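Esterase A (Caulobacter crescentus, PDB 5GKV) is a penicillin-binding protein homolog of the beta-lactamase family that probably acts as an esterase, hydrolysing ester substrates. Local coordinates at residues A[196-208]-A[272-286]. Numbering follows the deposited sequence.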
loop_
_atom_site.group_PDB
_atom_site.type_symbol
_atom_site.label_atom_id
_atom_site.label_comp_id
_atom_site.label_asym_id
_atom_site.label_seq_id
_atom_site.Cartn_x
_atom_site.Cartn_y
_atom_site.Cartn_z
ATOM N N GLU A 196 -17.504 3.262 -4.230
ATOM C CA GLU A 196 -18.789 3.921 -3.985
ATOM C C GLU A 196 -18.645 5.118 -3.055
ATOM O O GLU A 196 -19.270 6.161 -3.278
ATOM C CB GLU A 196 -19.792 2.928 -3.387
ATOM C CG GLU A 196 -20.314 1.913 -4.370
ATOM C CD GLU A 196 -21.315 0.958 -3.741
ATOM O OE1 GLU A 196 -21.448 0.960 -2.495
ATOM O OE2 GLU A 196 -21.956 0.203 -4.499
ATOM N N ASP A 197 -17.849 4.984 -1.997
ATOM C CA ASP A 197 -17.809 5.993 -0.948
ATOM C C ASP A 197 -16.735 7.050 -1.162
ATOM O O ASP A 197 -16.838 8.143 -0.585
ATOM C CB ASP A 197 -17.576 5.342 0.423
ATOM C CG ASP A 197 -18.763 4.489 0.895
ATOM O OD1 ASP A 197 -19.811 4.438 0.214
ATOM O OD2 ASP A 197 -18.632 3.848 1.951
ATOM N N ILE A 198 -15.706 6.762 -1.959
ATOM C CA ILE A 198 -14.549 7.653 -2.018
ATOM C C ILE A 198 -14.194 8.014 -3.455
ATOM O O ILE A 198 -14.191 9.197 -3.820
ATOM C CB ILE A 198 -13.337 7.029 -1.299
ATOM C CG1 ILE A 198 -13.663 6.805 0.190
ATOM C CG2 ILE A 198 -12.104 7.905 -1.485
ATOM C CD1 ILE A 198 -12.514 6.184 1.010
ATOM N N CYS A 199 -13.905 7.008 -4.286
ATOM C CA CYS A 199 -13.301 7.300 -5.589
ATOM C C CYS A 199 -14.308 7.849 -6.591
ATOM O O CYS A 199 -14.005 8.815 -7.300
ATOM C CB CYS A 199 -12.610 6.054 -6.133
ATOM S SG CYS A 199 -11.201 5.648 -5.049
ATOM N N GLU A 200 -15.506 7.272 -6.664
ATOM C CA GLU A 200 -16.517 7.868 -7.540
ATOM C C GLU A 200 -16.910 9.272 -7.093
ATOM O O GLU A 200 -16.842 10.193 -7.921
ATOM C CB GLU A 200 -17.724 6.929 -7.673
ATOM C CG GLU A 200 -17.528 5.855 -8.746
ATOM C CD GLU A 200 -18.620 4.784 -8.754
ATOM O OE1 GLU A 200 -19.577 4.879 -7.949
ATOM O OE2 GLU A 200 -18.509 3.838 -9.569
ATOM N N PRO A 201 -17.288 9.529 -5.838
ATOM C CA PRO A 201 -17.693 10.904 -5.487
ATOM C C PRO A 201 -16.588 11.924 -5.635
ATOM O O PRO A 201 -16.865 13.069 -6.011
ATOM C CB PRO A 201 -18.130 10.787 -4.019
ATOM C CG PRO A 201 -18.384 9.357 -3.800
ATOM C CD PRO A 201 -17.485 8.603 -4.710
ATOM N N LEU A 202 -15.340 11.554 -5.352
ATOM C CA LEU A 202 -14.249 12.516 -5.357
ATOM C C LEU A 202 -13.440 12.507 -6.656
ATOM O O LEU A 202 -12.475 13.269 -6.768
ATOM C CB LEU A 202 -13.332 12.267 -4.147
ATOM C CG LEU A 202 -14.000 12.530 -2.783
ATOM C CD1 LEU A 202 -13.082 12.206 -1.603
ATOM C CD2 LEU A 202 -14.482 13.974 -2.699
ATOM N N GLY A 203 -13.818 11.681 -7.635
ATOM C CA GLY A 203 -13.098 11.572 -8.891
ATOM C C GLY A 203 -11.646 11.141 -8.748
ATOM O O GLY A 203 -10.752 11.753 -9.340
ATOM N N LEU A 204 -11.384 10.099 -7.960
ATOM C CA LEU A 204 -10.033 9.581 -7.776
ATOM C C LEU A 204 -9.807 8.414 -8.727
ATOM O O LEU A 204 -10.603 7.472 -8.756
ATOM C CB LEU A 204 -9.800 9.128 -6.331
ATOM C CG LEU A 204 -9.974 10.235 -5.278
ATOM C CD1 LEU A 204 -9.848 9.690 -3.883
ATOM C CD2 LEU A 204 -8.958 11.338 -5.483
ATOM N N ASP A 205 -8.710 8.470 -9.489
ATOM C CA ASP A 205 -8.381 7.393 -10.423
ATOM C C ASP A 205 -7.601 6.311 -9.673
ATOM O O ASP A 205 -6.388 6.139 -9.826
ATOM C CB ASP A 205 -7.603 7.941 -11.620
ATOM C CG ASP A 205 -7.725 7.055 -12.839
ATOM O OD1 ASP A 205 -8.485 6.049 -12.792
ATOM O OD2 ASP A 205 -7.093 7.376 -13.859
ATOM N N LEU A 206 -8.346 5.574 -8.846
ATOM C CA LEU A 206 -7.792 4.585 -7.929
ATOM C C LEU A 206 -8.807 3.459 -7.791
ATOM O O LEU A 206 -10.006 3.719 -7.625
ATOM C CB LEU A 206 -7.477 5.218 -6.564
ATOM C CG LEU A 206 -7.360 4.241 -5.384
ATOM C CD1 LEU A 206 -6.095 3.364 -5.489
ATOM C CD2 LEU A 206 -7.439 4.968 -4.034
ATOM N N TRP A 207 -8.324 2.219 -7.865
ATOM C CA TRP A 207 -9.179 1.054 -8.024
ATOM C C TRP A 207 -8.613 -0.127 -7.248
ATOM O O TRP A 207 -7.406 -0.378 -7.278
ATOM C CB TRP A 207 -9.276 0.633 -9.498
ATOM C CG TRP A 207 -9.589 1.723 -10.454
ATOM C CD1 TRP A 207 -8.770 2.749 -10.841
ATOM C CD2 TRP A 207 -10.813 1.891 -11.187
ATOM N NE1 TRP A 207 -9.413 3.558 -11.748
ATOM C CE2 TRP A 207 -10.665 3.054 -11.985
ATOM C CE3 TRP A 207 -12.015 1.174 -11.250
ATOM C CZ2 TRP A 207 -11.670 3.511 -12.829
ATOM C CZ3 TRP A 207 -13.017 1.632 -12.089
ATOM C CH2 TRP A 207 -12.836 2.791 -12.868
ATOM N N ILE A 208 -9.488 -0.885 -6.596
ATOM C CA ILE A 208 -9.156 -2.234 -6.146
ATOM C C ILE A 208 -10.188 -3.149 -6.790
ATOM O O ILE A 208 -11.382 -3.075 -6.463
ATOM C CB ILE A 208 -9.154 -2.366 -4.618
ATOM C CG1 ILE A 208 -8.085 -1.445 -4.004
ATOM C CG2 ILE A 208 -8.898 -3.817 -4.217
ATOM C CD1 ILE A 208 -8.058 -1.473 -2.456
ATOM N N ALA A 272 -3.896 10.468 -7.687
ATOM C CA ALA A 272 -5.000 9.864 -6.946
ATOM C C ALA A 272 -4.558 9.486 -5.536
ATOM O O ALA A 272 -5.257 9.789 -4.553
ATOM C CB ALA A 272 -5.541 8.647 -7.698
ATOM N N LEU A 273 -3.374 8.871 -5.407
ATOM C CA LEU A 273 -2.880 8.496 -4.082
ATOM C C LEU A 273 -2.491 9.721 -3.268
ATOM O O LEU A 273 -2.732 9.771 -2.051
ATOM C CB LEU A 273 -1.688 7.536 -4.206
ATOM C CG LEU A 273 -2.054 6.160 -4.782
ATOM C CD1 LEU A 273 -0.782 5.422 -5.187
ATOM C CD2 LEU A 273 -2.863 5.348 -3.767
ATOM N N ALA A 274 -1.886 10.718 -3.910
ATOM C CA ALA A 274 -1.486 11.915 -3.176
ATOM C C ALA A 274 -2.702 12.641 -2.618
ATOM O O ALA A 274 -2.659 13.169 -1.498
ATOM C CB ALA A 274 -0.655 12.846 -4.078
ATOM N N ARG A 275 -3.801 12.672 -3.382
ATOM C CA ARG A 275 -5.022 13.303 -2.896
ATOM C C ARG A 275 -5.632 12.508 -1.746
ATOM O O ARG A 275 -6.039 13.091 -0.736
ATOM C CB ARG A 275 -6.022 13.459 -4.045
ATOM C CG ARG A 275 -5.552 14.416 -5.134
ATOM C CD ARG A 275 -6.553 14.520 -6.284
ATOM N NE ARG A 275 -7.864 14.914 -5.798
ATOM C CZ ARG A 275 -9.015 14.575 -6.378
ATOM N NH1 ARG A 275 -9.018 13.827 -7.479
ATOM N NH2 ARG A 275 -10.169 14.974 -5.849
ATOM N N LEU A 276 -5.682 11.177 -1.873
ATOM C CA LEU A 276 -6.268 10.357 -0.816
ATOM C C LEU A 276 -5.467 10.473 0.475
ATOM O O LEU A 276 -6.030 10.733 1.550
ATOM C CB LEU A 276 -6.375 8.894 -1.272
ATOM C CG LEU A 276 -7.016 7.938 -0.250
ATOM C CD1 LEU A 276 -8.457 8.334 0.030
ATOM C CD2 LEU A 276 -6.953 6.511 -0.740
ATOM N N MET A 277 -4.139 10.283 0.396
ATOM C CA MET A 277 -3.313 10.472 1.579
ATOM C C MET A 277 -3.332 11.924 2.038
ATOM O O MET A 277 -3.172 12.192 3.235
ATOM C CB MET A 277 -1.869 10.025 1.313
ATOM C CG MET A 277 -1.713 8.558 0.948
ATOM S SD MET A 277 -2.423 7.400 2.142
ATOM C CE MET A 277 -1.129 7.463 3.391
ATOM N N GLY A 278 -3.533 12.863 1.106
ATOM C CA GLY A 278 -3.654 14.265 1.485
ATOM C C GLY A 278 -4.797 14.519 2.454
ATOM O O GLY A 278 -4.681 15.348 3.362
ATOM N N ALA A 279 -5.911 13.800 2.283
ATOM C CA ALA A 279 -7.010 13.927 3.232
ATOM C C ALA A 279 -6.572 13.524 4.636
ATOM O O ALA A 279 -6.942 14.175 5.620
ATOM C CB ALA A 279 -8.207 13.090 2.777
ATOM N N LEU A 280 -5.780 12.451 4.750
ATOM C CA LEU A 280 -5.231 12.048 6.044
ATOM C C LEU A 280 -4.196 13.042 6.575
ATOM O O LEU A 280 -3.934 13.057 7.785
ATOM C CB LEU A 280 -4.608 10.649 5.940
ATOM C CG LEU A 280 -5.478 9.575 5.290
ATOM C CD1 LEU A 280 -4.801 8.196 5.391
ATOM C CD2 LEU A 280 -6.855 9.546 5.961
ATOM N N ALA A 281 -3.599 13.862 5.710
ATOM C CA ALA A 281 -2.679 14.910 6.153
ATOM C C ALA A 281 -3.376 16.221 6.498
ATOM O O ALA A 281 -2.723 17.132 7.022
ATOM C CB ALA A 281 -1.620 15.200 5.074
ATOM N N HIS A 282 -4.668 16.344 6.208
ATOM C CA HIS A 282 -5.411 17.599 6.283
ATOM C C HIS A 282 -6.744 17.385 7.003
ATOM O O HIS A 282 -7.825 17.710 6.500
ATOM C CB HIS A 282 -5.612 18.167 4.881
ATOM C CG HIS A 282 -6.156 19.563 4.855
ATOM N ND1 HIS A 282 -5.661 20.569 5.657
ATOM C CD2 HIS A 282 -7.149 20.120 4.120
ATOM C CE1 HIS A 282 -6.322 21.689 5.412
ATOM N NE2 HIS A 282 -7.231 21.442 4.486
ATOM N N GLY A 283 -6.672 16.795 8.192
ATOM C CA GLY A 283 -7.832 16.702 9.055
ATOM C C GLY A 283 -8.899 15.729 8.617
ATOM O O GLY A 283 -10.024 15.803 9.126
ATOM N N GLY A 284 -8.584 14.822 7.687
ATOM C CA GLY A 284 -9.531 13.824 7.224
ATOM C C GLY A 284 -10.460 14.290 6.130
ATOM O O GLY A 284 -11.390 13.563 5.764
ATOM N N THR A 285 -10.250 15.483 5.597
ATOM C CA THR A 285 -11.153 16.050 4.612
ATOM C C THR A 285 -10.457 16.161 3.259
ATOM O O THR A 285 -9.281 16.518 3.187
ATOM C CB THR A 285 -11.647 17.409 5.099
ATOM O OG1 THR A 285 -12.349 17.206 6.332
ATOM C CG2 THR A 285 -12.581 18.046 4.082
ATOM N N LEU A 286 -11.181 15.813 2.196
ATOM C CA LEU A 286 -10.689 15.951 0.827
ATOM C C LEU A 286 -11.752 16.658 -0.004
ATOM O O LEU A 286 -12.891 16.187 -0.084
ATOM C CB LEU A 286 -10.351 14.590 0.216
ATOM C CG LEU A 286 -9.706 14.582 -1.179
ATOM C CD1 LEU A 286 -8.375 15.344 -1.187
ATOM C CD2 LEU A 286 -9.522 13.135 -1.645
#
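The guanidinium of Arg-275 bridges two successive carbonyls at the C-terminal turn of helix 190-202. Arg-275 NH2 donates to Leu-202 O at 3.0 Å, with an N-H...O angle of 150°. This donor lies in the carbonyl plane. Arg-275 NH1 donates to Gly-203 O at the longer distance of 3.3 Å, and it sits well above that carbonyl's plane. Gly-203 O lies about in the guanidinium plane; Leu-202 O is somewhat tilted from it. Arg-275 NH2 also forms a salt bridge with Asp-287, so the group is held by backbone and carboxylate together. A bend in the arginine chain at chi3 brings one guanidinium face against Leu-204 CD2. This methyl sits off-centre over the face, with Leu-204 CD2 3.2 Å from Arg-275 NH1.

The carbonyls are presented by a Schellman motif, in which Gly-203, with positive phi, is the first residue to leave helical geometry. The chain then runs through an inverse gamma turn centred on Asp-205 into strand 206-208. That strand is an outer one of a small three-stranded antiparallel sheet, and its direction is nearly perpendicular (87°) to helix 272-281. Leu-273 of this helix also packs on Val-361 in the seven-stranded antiparallel sheet, so the helix joins that sheet to segment 196-208. Ala-272 packs at the turn, Ala-272 CB 3.4 Å from Asp-205 O. The carboxylate of Asp-205 instead accepts from Trp-207 NE1 and pairs with Arg-217.

Beside the arginine the contact is aliphatic. Leu-206 carries CG anti to its backbone N (chi1 160°) and splits its methyls between two helix residues. Leu-206 CD2 meets Leu-276 CD2 at 3.7 Å, and CD1 reaches Leu-273 CD2; both pairs cross at about a right angle. The other methyl of Leu-276, CD1, touches Ile-198 CG2. Leu-286 CD2, in strand 285-286, lies 3.7 Å from Leu-202 CD1. Leu-286 CD2 also meets Leu-204 CD1 tip to tip at 4.1 Å. Leu-88 of helix 82-95 packs on Leu-276.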